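Local coordinates for competence damage-inducible protein A (Klebsiella pneumoniae subsp. pneumoniae MGH 78578, PDB 5V01) that is of unknown function but belongs to the CinA family, some of whose members deamidate nicotinamide mononucleotide, at residues L33-S38 with N43-L48; Y58-V63 with A101-D106; E94-I99 with W130-F135; A105-A110 with E167-W172. All blocks are in the same frame, centred on the assembly; numbering follows the deposited sequence.

Contact 1 (L33-S38 with N43-L48)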
loop_
_atom_site.group_PDB
_atom_site.type_symbol
_atom_site.label_atom_id
_atom_site.label_comp_id
_atom_site.label_asym_id
_atom_site.label_seq_id
_atom_site.Cartn_x
_atom_site.Cartn_y
_atom_site.Cartn_z
ATOM N N LEU A 33 -7.923 11.423 3.190
ATOM C CA LEU A 33 -7.037 11.172 2.061
ATOM C C LEU A 33 -7.040 9.677 1.741
ATOM O O LEU A 33 -7.120 8.849 2.650
ATOM C CB LEU A 33 -5.627 11.590 2.488
ATOM C CG LEU A 33 -4.469 11.336 1.534
ATOM C CD1 LEU A 33 -4.596 12.144 0.239
ATOM C CD2 LEU A 33 -3.160 11.670 2.250
ATOM N N THR A 34 -6.859 9.345 0.465
ATOM C CA THR A 34 -6.677 7.959 -0.001
ATOM C C THR A 34 -5.610 7.970 -1.092
ATOM O O THR A 34 -5.319 9.017 -1.689
ATOM C CB THR A 34 -7.990 7.372 -0.504
ATOM O OG1 THR A 34 -7.831 5.998 -0.751
ATOM C CG2 THR A 34 -8.478 8.026 -1.752
ATOM N N THR A 35 -5.001 6.811 -1.321
ATOM C CA THR A 35 -3.879 6.705 -2.249
ATOM C C THR A 35 -3.964 5.494 -3.146
ATOM O O THR A 35 -4.416 4.417 -2.722
ATOM C CB THR A 35 -2.527 6.663 -1.510
ATOM O OG1 THR A 35 -2.473 5.550 -0.613
ATOM C CG2 THR A 35 -2.252 7.944 -0.784
ATOM N N ALA A 36 -3.464 5.661 -4.369
ATOM C CA ALA A 36 -3.318 4.561 -5.330
ATOM C C ALA A 36 -1.917 4.645 -5.918
ATOM O O ALA A 36 -1.518 5.678 -6.443
ATOM C CB ALA A 36 -4.364 4.639 -6.440
ATOM N N GLU A 37 -1.171 3.551 -5.824
ATOM C CA GLU A 37 0.226 3.507 -6.224
ATOM C C GLU A 37 0.490 2.366 -7.167
ATOM O O GLU A 37 -0.213 1.356 -7.162
ATOM C CB GLU A 37 1.082 3.265 -4.966
ATOM C CG GLU A 37 1.035 4.378 -3.948
ATOM C CD GLU A 37 1.850 4.026 -2.712
ATOM O OE1 GLU A 37 3.103 4.002 -2.797
ATOM O OE2 GLU A 37 1.227 3.810 -1.660
ATOM N N SER A 38 1.540 2.522 -7.948
ATOM C CA SER A 38 2.062 1.460 -8.782
ATOM C C SER A 38 3.562 1.324 -8.463
ATOM O O SER A 38 3.921 0.627 -7.516
ATOM C CB SER A 38 1.708 1.754 -10.235
ATOM O OG SER A 38 2.133 0.722 -11.099
ATOM N N ASN A 43 4.903 2.558 -0.604
ATOM C CA ASN A 43 5.691 3.463 0.250
ATOM C C ASN A 43 4.981 4.771 0.569
ATOM O O ASN A 43 5.229 5.384 1.607
ATOM C CB ASN A 43 7.055 3.725 -0.374
ATOM C CG ASN A 43 7.956 2.534 -0.288
ATOM O OD1 ASN A 43 8.352 2.160 0.798
ATOM N ND2 ASN A 43 8.235 1.897 -1.423
ATOM N N LEU A 44 4.076 5.216 -0.314
ATOM C CA LEU A 44 3.280 6.415 0.024
ATOM C C LEU A 44 2.289 6.142 1.153
ATOM O O LEU A 44 2.242 6.870 2.164
ATOM C CB LEU A 44 2.587 6.970 -1.219
ATOM C CG LEU A 44 1.749 8.229 -0.991
ATOM C CD1 LEU A 44 2.527 9.420 -0.408
ATOM C CD2 LEU A 44 1.059 8.665 -2.264
ATOM N N ALA A 45 1.537 5.043 1.022
ATOM C CA ALA A 45 0.670 4.582 2.109
ATOM C C ALA A 45 1.508 4.416 3.382
ATOM O O ALA A 45 1.054 4.780 4.453
ATOM C CB ALA A 45 -0.034 3.265 1.729
ATOM N N ALA A 46 2.700 3.824 3.252
ATOM C CA ALA A 46 3.504 3.510 4.432
ATOM C C ALA A 46 3.903 4.781 5.181
ATOM O O ALA A 46 3.906 4.804 6.404
ATOM C CB ALA A 46 4.727 2.691 4.061
ATOM N N ALA A 47 4.214 5.839 4.445
ATOM C CA ALA A 47 4.499 7.114 5.078
ATOM C C ALA A 47 3.307 7.628 5.874
ATOM O O ALA A 47 3.428 8.100 7.015
ATOM C CB ALA A 47 4.939 8.131 4.047
ATOM N N LEU A 48 2.148 7.570 5.240
ATOM C CA LEU A 48 0.920 8.041 5.888
ATOM C C LEU A 48 0.511 7.209 7.109
ATOM O O LEU A 48 -0.074 7.739 8.077
ATOM C CB LEU A 48 -0.222 8.137 4.868
ATOM C CG LEU A 48 0.058 9.160 3.771
ATOM C CD1 LEU A 48 -0.741 8.858 2.507
ATOM C CD2 LEU A 48 -0.159 10.584 4.250
#
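Asn-43 brings its backbone N to 3.2 Å from Glu-37 OE1, but at an angle too poor for a hydrogen bond, and the carboxylate is gripped by the next two residues instead. The setting is a beta-alpha-beta unit: strand 33-37 leads into helix 43-50, which runs back nearly antiparallel to it, at 153° between the axes of 33-37 and 43-48, before strand 58-64 follows. Leu-44 N donates to Glu-37 OE1 over 2.9 Å, and Ala-45 N to Glu-37 OE2 over 3.0 Å. Both donors come from the same side, 37° out of the carboxylate plane. Glu-37 gets there because its CG is anti to its own carbonyl carbon (chi1 -65°) and the chain continues extended. OE1 also takes a bond from Thr-40 OG1 in the connecting loop, which ties this buried carboxylate to loop and helix together.

Past its backbone N, Leu-44 rests its CB against Glu-37 CD at 3.4 Å, while its CD2 leans obliquely on the methyl group of Thr-35. Ala-45 puts its CB near Thr-35 OG1, a hydroxyl engaged with Tyr-58 OH. One turn on, Leu-48 meets Thr-35 tip to tip and Leu-33 at about a right angle: its CD1 lies 3.7 Å from Thr-35 CG2 and 3.7 Å from Leu-33 CD2.

Contact 2 (Y58-V63 with A101-D106)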
loop_
_atom_site.group_PDB
_atom_site.type_symbol
_atom_site.label_atom_id
_atom_site.label_comp_id
_atom_site.label_asym_id
_atom_site.label_seq_id
_atom_site.Cartn_x
_atom_site.Cartn_y
_atom_site.Cartn_z
ATOM N N TYR A 58 -6.921 9.002 7.273
ATOM C CA TYR A 58 -6.577 8.057 6.193
ATOM C C TYR A 58 -6.995 6.676 6.588
ATOM O O TYR A 58 -6.755 6.242 7.727
ATOM C CB TYR A 58 -5.056 8.054 5.990
ATOM C CG TYR A 58 -4.526 7.108 4.915
ATOM C CD1 TYR A 58 -4.140 5.816 5.214
ATOM C CD2 TYR A 58 -4.381 7.537 3.618
ATOM C CE1 TYR A 58 -3.646 4.973 4.233
ATOM C CE2 TYR A 58 -3.888 6.727 2.640
ATOM C CZ TYR A 58 -3.521 5.433 2.935
ATOM O OH TYR A 58 -2.992 4.628 1.955
ATOM N N ASP A 59 -7.596 5.952 5.662
ATOM C CA ASP A 59 -7.757 4.533 5.932
ATOM C C ASP A 59 -7.636 3.571 4.783
ATOM O O ASP A 59 -7.533 2.404 5.080
ATOM C CB ASP A 59 -9.042 4.282 6.697
ATOM C CG ASP A 59 -10.245 4.775 5.969
ATOM O OD1 ASP A 59 -10.355 4.482 4.780
ATOM O OD2 ASP A 59 -11.094 5.444 6.599
ATOM N N THR A 60 -7.562 4.034 3.531
ATOM C CA THR A 60 -7.479 3.134 2.393
ATOM C C THR A 60 -6.365 3.510 1.424
ATOM O O THR A 60 -6.294 4.651 0.964
ATOM C CB THR A 60 -8.821 3.119 1.648
ATOM O OG1 THR A 60 -9.858 2.683 2.540
ATOM C CG2 THR A 60 -8.803 2.192 0.423
ATOM N N GLY A 61 -5.540 2.534 1.088
ATOM C CA GLY A 61 -4.595 2.638 0.005
ATOM C C GLY A 61 -4.608 1.376 -0.821
ATOM O O GLY A 61 -4.858 0.296 -0.306
ATOM N N VAL A 62 -4.275 1.515 -2.090
ATOM C CA VAL A 62 -4.048 0.364 -2.938
ATOM C C VAL A 62 -2.726 0.445 -3.660
ATOM O O VAL A 62 -2.203 1.542 -3.916
ATOM C CB VAL A 62 -5.189 0.113 -3.950
ATOM C CG1 VAL A 62 -6.524 0.007 -3.233
ATOM C CG2 VAL A 62 -5.251 1.198 -5.029
ATOM N N VAL A 63 -2.199 -0.737 -3.987
ATOM C CA VAL A 63 -1.031 -0.906 -4.826
ATOM C C VAL A 63 -1.493 -1.768 -5.991
ATOM O O VAL A 63 -1.923 -2.904 -5.807
ATOM C CB VAL A 63 0.111 -1.581 -4.056
ATOM C CG1 VAL A 63 1.314 -1.772 -4.959
ATOM C CG2 VAL A 63 0.461 -0.743 -2.864
ATOM N N ALA A 101 -13.440 7.140 -5.322
ATOM C CA ALA A 101 -14.752 6.495 -5.246
ATOM C C ALA A 101 -14.740 5.306 -4.279
ATOM O O ALA A 101 -15.644 5.181 -3.453
ATOM C CB ALA A 101 -15.210 6.052 -6.623
ATOM N N LEU A 102 -13.739 4.430 -4.386
ATOM C CA LEU A 102 -13.669 3.265 -3.521
ATOM C C LEU A 102 -13.591 3.661 -2.051
ATOM O O LEU A 102 -14.302 3.092 -1.213
ATOM C CB LEU A 102 -12.480 2.406 -3.921
ATOM C CG LEU A 102 -12.207 1.136 -3.095
ATOM C CD1 LEU A 102 -13.370 0.143 -3.152
ATOM C CD2 LEU A 102 -10.951 0.412 -3.559
ATOM N N ALA A 103 -12.709 4.610 -1.732
ATOM C CA ALA A 103 -12.487 5.038 -0.341
ATOM C C ALA A 103 -13.534 6.011 0.215
ATOM O O ALA A 103 -13.622 6.190 1.417
ATOM C CB ALA A 103 -11.096 5.635 -0.201
ATOM N N GLY A 104 -14.303 6.672 -0.653
ATOM C CA GLY A 104 -15.240 7.711 -0.200
ATOM C C GLY A 104 -14.529 8.904 0.422
ATOM O O GLY A 104 -15.074 9.588 1.288
ATOM N N ALA A 105 -13.306 9.139 -0.040
ATOM C CA ALA A 105 -12.424 10.136 0.533
ATOM C C ALA A 105 -12.672 11.508 -0.096
ATOM O O ALA A 105 -13.391 11.646 -1.077
ATOM C CB ALA A 105 -10.981 9.713 0.309
ATOM N N ASP A 106 -12.066 12.521 0.506
ATOM C CA ASP A 106 -12.100 13.881 -0.033
ATOM C C ASP A 106 -10.973 14.151 -1.036
ATOM O O ASP A 106 -11.144 14.938 -1.988
ATOM C CB ASP A 106 -11.998 14.879 1.114
ATOM C CG ASP A 106 -13.100 14.705 2.123
ATOM O OD1 ASP A 106 -14.216 15.137 1.803
ATOM O OD2 ASP A 106 -12.849 14.166 3.235
#
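Thr-60 and Ala-103 face each other directly, each CB aimed across the contact, and Thr-60 CB comes within 3.9 Å of Ala-103 CB. The threonine presents its branch point rather than one arm, for Thr-60 CG2 is slightly farther from that alanine carbon, at 4.2 Å. Its other arm has a polar task. With OG1 anti to the carbonyl carbon (chi1 -59°), the hydroxyl reaches back along its own strand and donates to Asp-59 OD1, which it meets nearly end-on at 2.9 Å. Asp-59 OD2 in turn forms a salt bridge with Arg-32, so both carboxylate oxygens are engaged.

Two residues along the strand, Val-62 also points at the helix, but more loosely: Val-62 CG1 and Leu-102 CD2 are 4.5 Å apart. Ile-99, a turn earlier in the helix, packs on both Thr-60 and Val-62. The helix ends at Ala-103, and Gly-104 follows with a positive phi, which favours glycine. On the strand side, Gly-61 to Val-63 pair antiparallel with a strand of the second subunit, while Leu-102 packs on Asn-72 of that subunit. The arrangement is that of an alpha/beta sheet whose outermost strand is covered by a helix end and continued across a dimer interface.

Contact 3 (E94-I99 with W130-F135)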
loop_
_atom_site.group_PDB
_atom_site.type_symbol
_atom_site.label_atom_id
_atom_site.label_comp_id
_atom_site.label_asym_id
_atom_site.label_seq_id
_atom_site.Cartn_x
_atom_site.Cartn_y
_atom_site.Cartn_z
ATOM N N GLU A 94 -7.499 8.545 -14.034
ATOM C CA GLU A 94 -8.463 7.478 -13.798
ATOM C C GLU A 94 -8.176 6.705 -12.505
ATOM O O GLU A 94 -9.107 6.310 -11.795
ATOM C CB GLU A 94 -8.551 6.541 -15.001
ATOM C CG GLU A 94 -9.187 7.215 -16.217
ATOM C CD GLU A 94 -9.365 6.288 -17.394
ATOM O OE1 GLU A 94 -9.283 5.083 -17.215
ATOM O OE2 GLU A 94 -9.621 6.755 -18.520
ATOM N N MET A 95 -6.892 6.505 -12.194
ATOM C CA MET A 95 -6.527 5.866 -10.907
ATOM C C MET A 95 -7.057 6.689 -9.736
ATOM O O MET A 95 -7.630 6.137 -8.788
ATOM C CB MET A 95 -5.009 5.728 -10.769
ATOM C CG MET A 95 -4.391 4.667 -11.624
ATOM S SD MET A 95 -2.594 4.624 -11.561
ATOM C CE MET A 95 -2.312 4.023 -9.909
ATOM N N SER A 96 -6.864 8.017 -9.804
ATOM C CA SER A 96 -7.267 8.892 -8.707
ATOM C C SER A 96 -8.784 8.869 -8.538
ATOM O O SER A 96 -9.283 8.826 -7.429
ATOM C CB SER A 96 -6.730 10.317 -8.889
ATOM O OG SER A 96 -7.438 11.060 -9.866
ATOM N N SER A 97 -9.515 8.885 -9.661
ATOM C CA SER A 97 -10.968 8.813 -9.583
ATOM C C SER A 97 -11.448 7.480 -9.003
ATOM O O SER A 97 -12.389 7.458 -8.181
ATOM C CB SER A 97 -11.593 9.025 -10.967
ATOM O OG SER A 97 -11.292 10.300 -11.452
ATOM N N GLY A 98 -10.816 6.390 -9.428
ATOM C CA GLY A 98 -11.211 5.086 -8.950
ATOM C C GLY A 98 -11.002 4.924 -7.461
ATOM O O GLY A 98 -11.877 4.411 -6.761
ATOM N N ILE A 99 -9.858 5.384 -6.959
ATOM C CA ILE A 99 -9.601 5.259 -5.512
ATOM C C ILE A 99 -10.404 6.245 -4.684
ATOM O O ILE A 99 -10.870 5.906 -3.587
ATOM C CB ILE A 99 -8.088 5.288 -5.221
ATOM C CG1 ILE A 99 -7.780 4.772 -3.801
ATOM C CG2 ILE A 99 -7.480 6.671 -5.402
ATOM C CD1 ILE A 99 -8.287 3.391 -3.460
ATOM N N TRP A 130 4.324 10.197 -13.155
ATOM C CA TRP A 130 3.113 10.995 -13.187
ATOM C C TRP A 130 2.390 10.978 -11.842
ATOM O O TRP A 130 2.311 9.935 -11.179
ATOM C CB TRP A 130 2.155 10.522 -14.289
ATOM C CG TRP A 130 2.443 11.078 -15.656
ATOM C CD1 TRP A 130 3.135 10.467 -16.672
ATOM C CD2 TRP A 130 2.024 12.344 -16.156
ATOM N NE1 TRP A 130 3.186 11.286 -17.768
ATOM C CE2 TRP A 130 2.502 12.443 -17.491
ATOM C CE3 TRP A 130 1.280 13.399 -15.623
ATOM C CZ2 TRP A 130 2.264 13.568 -18.294
ATOM C CZ3 TRP A 130 1.060 14.523 -16.421
ATOM C CH2 TRP A 130 1.540 14.589 -17.741
ATOM N N PHE A 131 1.859 12.134 -11.476
ATOM C CA PHE A 131 1.128 12.354 -10.253
ATOM C C PHE A 131 -0.230 12.925 -10.568
ATOM O O PHE A 131 -0.327 13.776 -11.484
ATOM C CB PHE A 131 1.863 13.390 -9.380
ATOM C CG PHE A 131 3.231 12.948 -8.933
ATOM C CD1 PHE A 131 4.319 13.094 -9.761
ATOM C CD2 PHE A 131 3.410 12.348 -7.679
ATOM C CE1 PHE A 131 5.568 12.661 -9.370
ATOM C CE2 PHE A 131 4.661 11.917 -7.281
ATOM C CZ PHE A 131 5.748 12.083 -8.109
ATOM N N ALA A 132 -1.242 12.538 -9.798
ATOM C CA ALA A 132 -2.548 13.197 -9.778
ATOM C C ALA A 132 -2.963 13.481 -8.347
ATOM O O ALA A 132 -2.812 12.597 -7.484
ATOM C CB ALA A 132 -3.599 12.338 -10.444
ATOM N N TRP A 133 -3.459 14.688 -8.089
ATOM C CA TRP A 133 -4.054 15.047 -6.811
ATOM C C TRP A 133 -5.485 15.441 -7.143
ATOM O O TRP A 133 -5.710 16.388 -7.921
ATOM C CB TRP A 133 -3.310 16.202 -6.121
ATOM C CG TRP A 133 -1.877 15.978 -5.876
ATOM C CD1 TRP A 133 -1.286 15.621 -4.665
ATOM C CD2 TRP A 133 -0.801 16.161 -6.797
ATOM N NE1 TRP A 133 0.065 15.557 -4.812
ATOM C CE2 TRP A 133 0.398 15.871 -6.102
ATOM C CE3 TRP A 133 -0.717 16.583 -8.135
ATOM C CZ2 TRP A 133 1.654 15.960 -6.707
ATOM C CZ3 TRP A 133 0.527 16.667 -8.723
ATOM C CH2 TRP A 133 1.694 16.374 -8.016
ATOM N N ASN A 134 -6.441 14.698 -6.609
ATOM C CA ASN A 134 -7.850 14.814 -6.918
ATOM C C ASN A 134 -8.561 15.257 -5.641
ATOM O O ASN A 134 -8.638 14.496 -4.690
ATOM C CB ASN A 134 -8.335 13.482 -7.485
ATOM C CG ASN A 134 -9.807 13.447 -7.806
ATOM O OD1 ASN A 134 -10.592 14.264 -7.334
ATOM N ND2 ASN A 134 -10.193 12.442 -8.589
ATOM N N PHE A 135 -9.033 16.510 -5.613
ATOM C CA PHE A 135 -9.758 17.069 -4.482
ATOM C C PHE A 135 -11.231 17.086 -4.882
ATOM O O PHE A 135 -11.653 17.936 -5.667
ATOM C CB PHE A 135 -9.244 18.496 -4.160
ATOM C CG PHE A 135 -10.026 19.212 -3.089
ATOM C CD1 PHE A 135 -10.240 18.669 -1.842
ATOM C CD2 PHE A 135 -10.497 20.485 -3.332
ATOM C CE1 PHE A 135 -10.962 19.341 -0.863
ATOM C CE2 PHE A 135 -11.219 21.173 -2.366
ATOM C CZ PHE A 135 -11.483 20.585 -1.142
HETATM O O HOH W 1 -13.123 11.872 -9.487
#
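The flat group that works here is the amide of Asn-134, which approaches Ser-96 and Ser-97 with its nitrogen. Asn-134 ND2 makes a weak hydrogen bond to Ser-96 OG, 3.3 Å long with an N-H...O angle of 158°. Its second bond goes to a water 3.1 Å from Asn-134 ND2, and that water also binds the hydroxyl of Ser-97. On the carbonyl side, Asn-134 OD1 accepts from the backbone N of Gly-137 in the turn of the hairpin; this bond, helped by the weak one to Ser-96 OG, would limit rotation of the buried amide. With chi1 at 178°, Asn-134 turns CG away from its own N and out toward the helix.

This is a helix packed on one face of a mixed alpha/beta sheet: helix 94-99 runs along strand 130-135 with a crossing angle of -39° and 8.2 Å between the two axes. The strand's other face carries Trp-133, whose ring has a cation-pi contact with Lys-168 of helix 150-169.

Ser-96 is the main helix residue, and its OG is also bonded to Gln-93 O in the preceding turn. Beneath the hydroxyl the packing is apolar, with Ser-96 CB lying 3.8 Å from Asn-134 CB and 4.0 Å from Ala-132 CB.

Contact 4 (A105-A110 with E167-W172)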
loop_
_atom_site.group_PDB
_atom_site.type_symbol
_atom_site.label_atom_id
_atom_site.label_comp_id
_atom_site.label_asym_id
_atom_site.label_seq_id
_atom_site.Cartn_x
_atom_site.Cartn_y
_atom_site.Cartn_z
ATOM N N ALA A 105 -13.306 9.139 -0.040
ATOM C CA ALA A 105 -12.424 10.136 0.533
ATOM C C ALA A 105 -12.672 11.508 -0.096
ATOM O O ALA A 105 -13.391 11.646 -1.077
ATOM C CB ALA A 105 -10.981 9.713 0.309
ATOM N N ASP A 106 -12.066 12.521 0.506
ATOM C CA ASP A 106 -12.100 13.881 -0.033
ATOM C C ASP A 106 -10.973 14.151 -1.036
ATOM O O ASP A 106 -11.144 14.938 -1.988
ATOM C CB ASP A 106 -11.998 14.879 1.114
ATOM C CG ASP A 106 -13.100 14.705 2.123
ATOM O OD1 ASP A 106 -14.216 15.137 1.803
ATOM O OD2 ASP A 106 -12.849 14.166 3.235
ATOM N N ILE A 107 -9.809 13.546 -0.787
ATOM C CA ILE A 107 -8.626 13.748 -1.605
ATOM C C ILE A 107 -8.017 12.404 -1.954
ATOM O O ILE A 107 -7.878 11.550 -1.080
ATOM C CB ILE A 107 -7.565 14.616 -0.895
ATOM C CG1 ILE A 107 -8.146 16.009 -0.582
ATOM C CG2 ILE A 107 -6.297 14.737 -1.736
ATOM C CD1 ILE A 107 -7.473 16.722 0.562
ATOM N N ALA A 108 -7.649 12.234 -3.220
ATOM C CA ALA A 108 -6.952 11.034 -3.702
ATOM C C ALA A 108 -5.652 11.458 -4.376
ATOM O O ALA A 108 -5.615 12.422 -5.138
ATOM C CB ALA A 108 -7.826 10.241 -4.683
ATOM N N ILE A 109 -4.586 10.742 -4.074
ATOM C CA ILE A 109 -3.332 10.837 -4.818
ATOM C C ILE A 109 -3.125 9.550 -5.568
ATOM O O ILE A 109 -3.237 8.467 -4.971
ATOM C CB ILE A 109 -2.134 11.118 -3.915
ATOM C CG1 ILE A 109 -2.345 12.426 -3.159
ATOM C CG2 ILE A 109 -0.866 11.134 -4.734
ATOM C CD1 ILE A 109 -1.296 12.747 -2.134
ATOM N N ALA A 110 -2.823 9.672 -6.862
ATOM C CA ALA A 110 -2.336 8.546 -7.661
ATOM C C ALA A 110 -0.949 8.853 -8.183
ATOM O O ALA A 110 -0.683 9.976 -8.565
ATOM C CB ALA A 110 -3.280 8.221 -8.810
ATOM N N GLU A 167 1.374 21.738 0.162
ATOM C CA GLU A 167 1.150 23.017 -0.492
ATOM C C GLU A 167 -0.303 23.205 -0.885
ATOM O O GLU A 167 -0.905 24.242 -0.606
ATOM C CB GLU A 167 2.103 23.189 -1.676
ATOM C CG GLU A 167 2.209 24.581 -2.269
ATOM C CD GLU A 167 1.049 25.003 -3.128
ATOM O OE1 GLU A 167 0.244 24.166 -3.589
ATOM O OE2 GLU A 167 0.943 26.224 -3.336
ATOM N N LYS A 168 -0.880 22.175 -1.507
ATOM C CA LYS A 168 -2.259 22.262 -1.943
ATOM C C LYS A 168 -3.246 22.418 -0.806
ATOM O O LYS A 168 -4.207 23.185 -0.927
ATOM C CB LYS A 168 -2.637 21.094 -2.851
ATOM C CG LYS A 168 -1.893 21.131 -4.178
ATOM C CD LYS A 168 -2.012 19.851 -4.985
ATOM C CE LYS A 168 -0.931 19.704 -6.051
ATOM N NZ LYS A 168 -0.975 20.810 -7.015
ATOM N N LEU A 169 -2.977 21.765 0.327
ATOM C CA LEU A 169 -3.846 21.864 1.487
ATOM C C LEU A 169 -3.926 23.274 2.043
ATOM O O LEU A 169 -4.923 23.610 2.646
ATOM C CB LEU A 169 -3.413 20.889 2.588
ATOM C CG LEU A 169 -3.764 19.425 2.285
ATOM C CD1 LEU A 169 -2.989 18.466 3.178
ATOM C CD2 LEU A 169 -5.259 19.198 2.415
ATOM N N ALA A 170 -2.881 24.075 1.819
ATOM C CA ALA A 170 -2.859 25.453 2.291
ATOM C C ALA A 170 -3.760 26.395 1.458
ATOM O O ALA A 170 -3.927 27.551 1.834
ATOM C CB ALA A 170 -1.424 25.956 2.323
ATOM N N HIS A 171 -4.349 25.882 0.365
ATOM C CA HIS A 171 -5.163 26.704 -0.525
ATOM C C HIS A 171 -6.515 26.151 -0.903
ATOM O O HIS A 171 -7.367 26.891 -1.373
ATOM C CB HIS A 171 -4.353 27.009 -1.781
ATOM C CG HIS A 171 -3.076 27.703 -1.454
ATOM N ND1 HIS A 171 -1.888 27.070 -1.188
ATOM C CD2 HIS A 171 -2.858 29.013 -1.193
ATOM C CE1 HIS A 171 -0.978 27.973 -0.831
ATOM N NE2 HIS A 171 -1.546 29.155 -0.832
ATOM N N TRP A 172 -6.725 24.844 -0.753
ATOM C CA TRP A 172 -7.976 24.249 -1.173
ATOM C C TRP A 172 -9.137 24.674 -0.312
ATOM O O TRP A 172 -8.994 24.821 0.905
ATOM C CB TRP A 172 -7.883 22.720 -1.136
ATOM C CG TRP A 172 -7.357 22.083 -2.348
ATOM C CD1 TRP A 172 -7.510 22.465 -3.637
ATOM C CD2 TRP A 172 -6.633 20.862 -2.373
ATOM N NE1 TRP A 172 -6.924 21.538 -4.481
ATOM C CE2 TRP A 172 -6.378 20.544 -3.718
ATOM C CE3 TRP A 172 -6.183 19.997 -1.378
ATOM C CZ2 TRP A 172 -5.664 19.393 -4.094
ATOM C CZ3 TRP A 172 -5.479 18.867 -1.748
ATOM C CH2 TRP A 172 -5.231 18.572 -3.089
#
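Ile-107 is the tight point: its terminal methyl alone reaches both partners. Ile-107 CD1 lies 3.7 Å from Trp-172 CZ3 and 3.8 Å from Leu-169 CD2. The isoleucine comes to the indole obliquely, near its six-membered ring. Its longer branch (chi1 -61°, chi2 156°) runs out to put CD1 where the leucine and the tryptophan converge. Leu-169 CD2 itself sits at the edge of the Trp-172 ring, in its plane, and Lys-168 CB lies 3.5 Å above one face of that ring, toward the rim. Phe-135 stacks on the same indole, while Leu-26 of helix 15-29 and Trp-31 also pack against Ile-107.

The far side is looser and faces solvent. Ala-170 and His-171 are exposed. His-171 ND1 donates to Glu-167 O over 3.1 Å, the acceptor lying close to the imidazole plane, while Ala-170 N reaches that oxygen from the opposite face of its carbonyl. Lys-168 O likewise receives two donors, the backbone N atoms of His-171 and Trp-172, two bonds that curl the chain at the helix end, where Trp-172 turns toward the sheet. A bound sodium ion lies about 4 Å from the side chain of Leu-169. The arrangement is a long C-terminal helix of an alpha/beta fold whose tail folds back to pack on the central strand 107-113.

All four contacts hang on one mixed sheet. Contacts 1 and 2, 9 Å apart between centres, meet through neighbouring strands, where Thr-34 OG1 lies 2.7 Å from Thr-60 O; both also touch the second subunit. Contacts 2 and 3 use the same helix, 89-103, and Ile-99 of contact 3 bridges to contact 1. Contact 4 shares Ala-105 and Asp-106 with contact 2. Its strand lies between those of contacts 1 and 3, with Thr-34 N 2.9 Å from Ile-107 O and Asn-134 N 2.8 Å from Ala-108 O. Helix 89-103 covers one face; helices 43-50 and 150-169 cover the other. A sodium ion lies near contact 4; the side chain of Asn-43 in contact 1 is about 10 Å from one.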